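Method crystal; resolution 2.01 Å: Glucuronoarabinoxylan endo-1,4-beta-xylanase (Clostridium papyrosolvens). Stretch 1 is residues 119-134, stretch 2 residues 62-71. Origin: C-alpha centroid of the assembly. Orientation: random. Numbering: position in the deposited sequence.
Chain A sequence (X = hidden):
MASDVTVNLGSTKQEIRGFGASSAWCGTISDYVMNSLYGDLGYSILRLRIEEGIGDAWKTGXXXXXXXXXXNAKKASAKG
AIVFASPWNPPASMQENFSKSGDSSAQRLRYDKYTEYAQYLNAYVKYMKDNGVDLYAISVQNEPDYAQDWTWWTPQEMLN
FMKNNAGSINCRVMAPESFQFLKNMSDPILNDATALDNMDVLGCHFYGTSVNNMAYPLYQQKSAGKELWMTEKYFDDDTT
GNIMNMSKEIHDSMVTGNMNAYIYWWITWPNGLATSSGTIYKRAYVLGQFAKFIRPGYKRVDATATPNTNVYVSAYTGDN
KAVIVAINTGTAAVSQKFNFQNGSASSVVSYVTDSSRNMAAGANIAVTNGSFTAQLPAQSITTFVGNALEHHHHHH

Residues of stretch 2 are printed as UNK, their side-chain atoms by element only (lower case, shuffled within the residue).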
# COMPACT_ATOMS: atom_id res chain seq x y z
N GLN A 119 -4.52 -21.87 12.20
CA GLN A 119 -3.42 -22.14 13.15
C GLN A 119 -2.06 -21.83 12.53
O GLN A 119 -1.15 -21.33 13.19
CB GLN A 119 -3.43 -23.61 13.59
CG GLN A 119 -4.63 -23.95 14.41
CD GLN A 119 -4.75 -25.42 14.70
OE1 GLN A 119 -4.19 -26.25 13.99
NE2 GLN A 119 -5.48 -25.75 15.75
N TYR A 120 -1.93 -22.15 11.25
CA TYR A 120 -0.74 -21.80 10.48
C TYR A 120 -0.53 -20.30 10.47
O TYR A 120 0.55 -19.80 10.79
CB TYR A 120 -0.93 -22.34 9.07
CG TYR A 120 0.11 -21.94 8.04
CD1 TYR A 120 1.38 -22.51 8.04
CD2 TYR A 120 -0.21 -21.05 7.02
CE1 TYR A 120 2.31 -22.17 7.07
CE2 TYR A 120 0.72 -20.71 6.04
CZ TYR A 120 1.97 -21.27 6.07
OH TYR A 120 2.90 -20.96 5.10
N LEU A 121 -1.56 -19.56 10.07
CA LEU A 121 -1.48 -18.10 10.10
C LEU A 121 -1.13 -17.61 11.51
O LEU A 121 -0.30 -16.70 11.68
CB LEU A 121 -2.79 -17.48 9.61
CG LEU A 121 -3.07 -17.71 8.12
CD1 LEU A 121 -4.31 -16.96 7.69
CD2 LEU A 121 -1.85 -17.26 7.29
N ASN A 122 -1.76 -18.19 12.53
CA ASN A 122 -1.44 -17.81 13.90
C ASN A 122 0.02 -18.12 14.25
O ASN A 122 0.62 -17.43 15.05
CB ASN A 122 -2.37 -18.49 14.90
CG ASN A 122 -3.60 -17.67 15.19
OD1 ASN A 122 -3.59 -16.45 15.04
ND2 ASN A 122 -4.67 -18.33 15.63
N ALA A 123 0.58 -19.16 13.67
CA ALA A 123 1.95 -19.52 14.01
C ALA A 123 2.95 -18.50 13.44
O ALA A 123 4.01 -18.23 14.03
CB ALA A 123 2.28 -20.96 13.55
N TYR A 124 2.61 -17.94 12.28
CA TYR A 124 3.42 -16.87 11.68
C TYR A 124 3.37 -15.62 12.53
O TYR A 124 4.40 -15.03 12.85
CB TYR A 124 2.92 -16.56 10.27
CG TYR A 124 3.96 -15.84 9.42
CD1 TYR A 124 4.98 -16.54 8.79
CD2 TYR A 124 3.92 -14.46 9.25
CE1 TYR A 124 5.93 -15.90 8.00
CE2 TYR A 124 4.88 -13.80 8.47
CZ TYR A 124 5.87 -14.53 7.84
OH TYR A 124 6.84 -13.90 7.06
N VAL A 125 2.17 -15.22 12.92
CA VAL A 125 2.03 -14.12 13.86
C VAL A 125 2.84 -14.33 15.15
O VAL A 125 3.51 -13.42 15.62
CB VAL A 125 0.55 -13.93 14.21
CG1 VAL A 125 0.36 -12.78 15.22
CG2 VAL A 125 -0.26 -13.69 12.92
N LYS A 126 2.79 -15.54 15.72
CA LYS A 126 3.46 -15.77 16.99
C LYS A 126 4.98 -15.80 16.82
O LYS A 126 5.71 -15.25 17.64
CB LYS A 126 2.94 -17.04 17.69
CG LYS A 126 3.63 -17.35 19.03
CD LYS A 126 3.15 -18.70 19.57
CE LYS A 126 3.65 -19.01 21.00
NZ LYS A 126 5.12 -19.18 21.08
N TYR A 127 5.47 -16.43 15.75
CA TYR A 127 6.90 -16.38 15.46
C TYR A 127 7.41 -14.94 15.38
O TYR A 127 8.45 -14.58 15.95
CB TYR A 127 7.18 -17.09 14.13
CG TYR A 127 8.58 -16.92 13.61
CD1 TYR A 127 9.68 -17.41 14.31
CD2 TYR A 127 8.82 -16.27 12.39
CE1 TYR A 127 10.97 -17.28 13.83
CE2 TYR A 127 10.13 -16.13 11.90
CZ TYR A 127 11.19 -16.63 12.63
OH TYR A 127 12.49 -16.49 12.17
N MET A 128 6.67 -14.09 14.66
CA MET A 128 7.04 -12.69 14.59
C MET A 128 7.01 -12.04 15.99
O MET A 128 7.95 -11.32 16.39
CB MET A 128 6.13 -11.95 13.62
CG MET A 128 6.34 -12.35 12.18
SD MET A 128 7.90 -11.74 11.54
CE MET A 128 8.14 -12.83 10.14
N LYS A 129 5.93 -12.29 16.73
CA LYS A 129 5.81 -11.73 18.08
C LYS A 129 6.93 -12.15 19.03
O LYS A 129 7.44 -11.34 19.81
CB LYS A 129 4.46 -12.10 18.69
CG LYS A 129 4.27 -11.58 20.11
CD LYS A 129 2.86 -11.85 20.61
CE LYS A 129 2.64 -11.26 22.00
NZ LYS A 129 2.89 -9.79 22.02
N ASP A 130 7.29 -13.43 18.99
CA ASP A 130 8.30 -13.97 19.89
C ASP A 130 9.68 -13.38 19.56
O ASP A 130 10.61 -13.38 20.37
CB ASP A 130 8.36 -15.49 19.77
CG ASP A 130 7.16 -16.18 20.39
OD1 ASP A 130 6.39 -15.51 21.12
OD2 ASP A 130 6.99 -17.40 20.16
N ASN A 131 9.81 -12.96 18.31
CA ASN A 131 11.02 -12.33 17.80
C ASN A 131 11.03 -10.81 17.78
O ASN A 131 11.88 -10.21 17.13
CB ASN A 131 11.48 -12.97 16.49
CG ASN A 131 12.01 -14.37 16.72
OD1 ASN A 131 13.19 -14.55 17.04
ND2 ASN A 131 11.14 -15.36 16.62
N GLY A 132 10.02 -10.19 18.37
CA GLY A 132 10.03 -8.76 18.59
C GLY A 132 9.31 -7.92 17.55
O GLY A 132 9.35 -6.69 17.60
N VAL A 133 8.63 -8.57 16.61
CA VAL A 133 7.87 -7.83 15.61
C VAL A 133 6.38 -8.08 15.86
O VAL A 133 5.92 -9.23 15.80
CB VAL A 133 8.26 -8.28 14.17
CG1 VAL A 133 7.31 -7.70 13.10
CG2 VAL A 133 9.71 -7.92 13.89
N ASP A 134 5.62 -7.04 16.16
CA ASP A 134 4.19 -7.26 16.30
C ASP A 134 3.57 -6.96 14.94
O ASP A 134 3.46 -5.80 14.52
CB ASP A 134 3.61 -6.33 17.39
CG ASP A 134 4.07 -6.71 18.81
OD1 ASP A 134 4.39 -7.89 19.05
OD2 ASP A 134 4.11 -5.81 19.70
N UNK A 62 9.98 -25.34 13.91
CA UNK A 62 11.21 -24.95 13.24
C UNK A 62 10.85 -23.91 12.18
O UNK A 62 10.34 -24.22 11.11
c UNK A 62 13.17 -25.83 11.90
c UNK A 62 11.88 -26.18 12.61
n UNK A 62 13.94 -26.84 11.52
o UNK A 62 13.46 -24.67 11.69
N UNK A 63 11.15 -22.67 12.51
CA UNK A 63 10.77 -21.48 11.75
C UNK A 63 11.89 -20.93 10.86
O UNK A 63 11.81 -19.79 10.40
c UNK A 63 8.89 -20.91 13.41
c UNK A 63 8.89 -20.96 14.80
c UNK A 63 6.62 -21.84 14.82
c UNK A 63 6.60 -21.79 13.41
c UNK A 63 7.76 -21.43 15.51
c UNK A 63 10.11 -20.41 12.65
c UNK A 63 7.73 -21.32 12.72
N UNK A 64 13.00 -21.64 10.74
CA UNK A 64 14.15 -21.08 10.01
C UNK A 64 13.79 -20.53 8.63
O UNK A 64 14.37 -19.54 8.18
o UNK A 64 14.96 -23.24 9.19
c UNK A 64 15.32 -22.09 9.93
N UNK A 65 12.82 -21.14 7.95
CA UNK A 65 12.50 -20.70 6.59
C UNK A 65 11.74 -19.39 6.57
O UNK A 65 11.56 -18.76 5.50
c UNK A 65 12.67 -22.92 5.40
c UNK A 65 11.75 -21.78 5.83
n UNK A 65 11.97 -25.85 3.11
c UNK A 65 12.03 -23.73 4.31
c UNK A 65 12.77 -25.03 4.06
N UNK A 66 11.31 -18.99 7.76
CA UNK A 66 10.66 -17.69 7.98
C UNK A 66 11.63 -16.60 8.46
O UNK A 66 11.24 -15.43 8.65
c UNK A 66 8.37 -18.66 8.42
c UNK A 66 5.57 -19.58 10.81
c UNK A 66 8.21 -19.05 7.12
c UNK A 66 6.79 -19.02 10.46
c UNK A 66 4.77 -20.25 9.87
n UNK A 66 7.00 -19.73 6.98
c UNK A 66 5.16 -20.35 8.56
c UNK A 66 9.53 -17.88 8.98
c UNK A 66 6.38 -19.78 8.20
c UNK A 66 7.21 -19.11 9.13
N UNK A 67 12.89 -16.98 8.69
CA UNK A 67 13.89 -16.04 9.19
C UNK A 67 14.26 -14.88 8.25
O UNK A 67 14.58 -13.80 8.72
c UNK A 67 15.15 -16.76 9.70
o UNK A 67 15.76 -17.50 8.67
N UNK A 68 14.32 -15.13 6.92
CA UNK A 68 14.64 -14.00 6.04
C UNK A 68 13.61 -12.87 6.16
O UNK A 68 13.98 -11.70 6.20
c UNK A 68 14.58 -14.63 4.64
c UNK A 68 14.97 -16.07 4.87
c UNK A 68 14.28 -16.41 6.19
N UNK A 69 12.33 -13.20 6.23
CA UNK A 69 11.31 -12.17 6.31
C UNK A 69 11.25 -11.57 7.71
O UNK A 69 10.95 -10.39 7.86
o UNK A 69 10.19 -10.66 3.96
c UNK A 69 9.81 -12.98 4.35
c UNK A 69 9.94 -12.71 5.87
o UNK A 69 8.95 -11.76 2.50
c UNK A 69 9.63 -11.71 3.55
N UNK A 70 11.56 -12.36 8.74
CA UNK A 70 11.77 -11.78 10.07
C UNK A 70 12.86 -10.68 10.04
O UNK A 70 12.70 -9.61 10.63
c UNK A 70 13.16 -13.38 13.38
c UNK A 70 12.60 -12.29 12.47
c UNK A 70 11.48 -11.54 13.18
c UNK A 70 12.11 -12.85 11.12
N UNK A 71 13.98 -10.94 9.36
CA UNK A 71 15.05 -9.96 9.31
C UNK A 71 14.59 -8.69 8.59
O UNK A 71 14.91 -7.57 9.00
c UNK A 71 16.31 -10.57 8.64

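Position 62 carries two carbons, the second bearing one oxygen and one nitrogen, and lies out of reach of stretch 1. It is Asn62. A carboxamide suits this exposed turn, because its oxygen can receive bonds from the chain just ahead: the backbone N of position 64 lies 3.2 Å from Asn62 OD1.

Position 63 has one carbon and then a six-carbon ring. Its CB sits over the face of Tyr127, 3.5 Å from Tyr127 CD1, and the ring reaches Ala123. This is Phe63. The Phe63 and Tyr127 rings are oblique, with planes at 37°, and Phe63 CB makes a CH-pi contact over the Tyr127 face.

Position 64 has one carbon and one oxygen, its CA-to-CB bond pointing away from stretch 1: Ser64. Its OG donates to Asn62 OD1 at 3.2 Å, which helps hold the turn.

Position 65 is four carbons in a row ending in nitrogen, a chain whose CA-to-CB bond points away and which makes no contact with stretch 1. It is Lys65, a long charged chain suited to the exposed side.

Position 66 bears one carbon and fused five- and six-membered rings with eight carbons and one nitrogen. The double ring offers a face to Tyr124 CD1 and an edge to Tyr120. It is Trp66, with Tyr124 CD1 3.4 Å from Trp66 CD2. The broad side chain spans the helix from Tyr120 to Tyr127, and NE1 is hydrogen-bonded elsewhere in the structure.

Position 67 has one carbon and one oxygen. CB points away overall, yet lies 3.6 Å from Tyr127 OH. This is Ser67, suited to the start of the helix because its OG donates to Ser64 O at 2.5 Å.

At position 68, three carbons close a ring onto the backbone nitrogen, giving Pro68. In the first turn of a helix, the lack of an amide hydrogen costs little.

Position 69 has three carbons, the third carrying two oxygens, and its CB lies 3.5 Å from Tyr124 OH. It is Glu69, whose carboxylate leads away to bonds outside the two stretches.

Position 70 has four carbons forked at the second, and the fork lies against Tyr127, Asn131, Met128 and Val133. This is Leu70. CD2 approaches Asn131 CB at 3.6 Å, and CD1 lies 3.9 Å from Met128 SD and 4.1 Å from Val133 CG2. A branched apolar chain fills this pocket.

Position 71 has a single carbon facing away and touches nothing of stretch 1: Ala71. A small, helix-favouring residue suits this partly exposed helical position.

The contact works by packing, with no hydrogen bond across it. Phe63, Trp66 and Leu70 point toward stretch 1, and Tyr127 touches all three, while the helices cross at -53°.

Stretch 2 (62-71) NFSKWSPELA
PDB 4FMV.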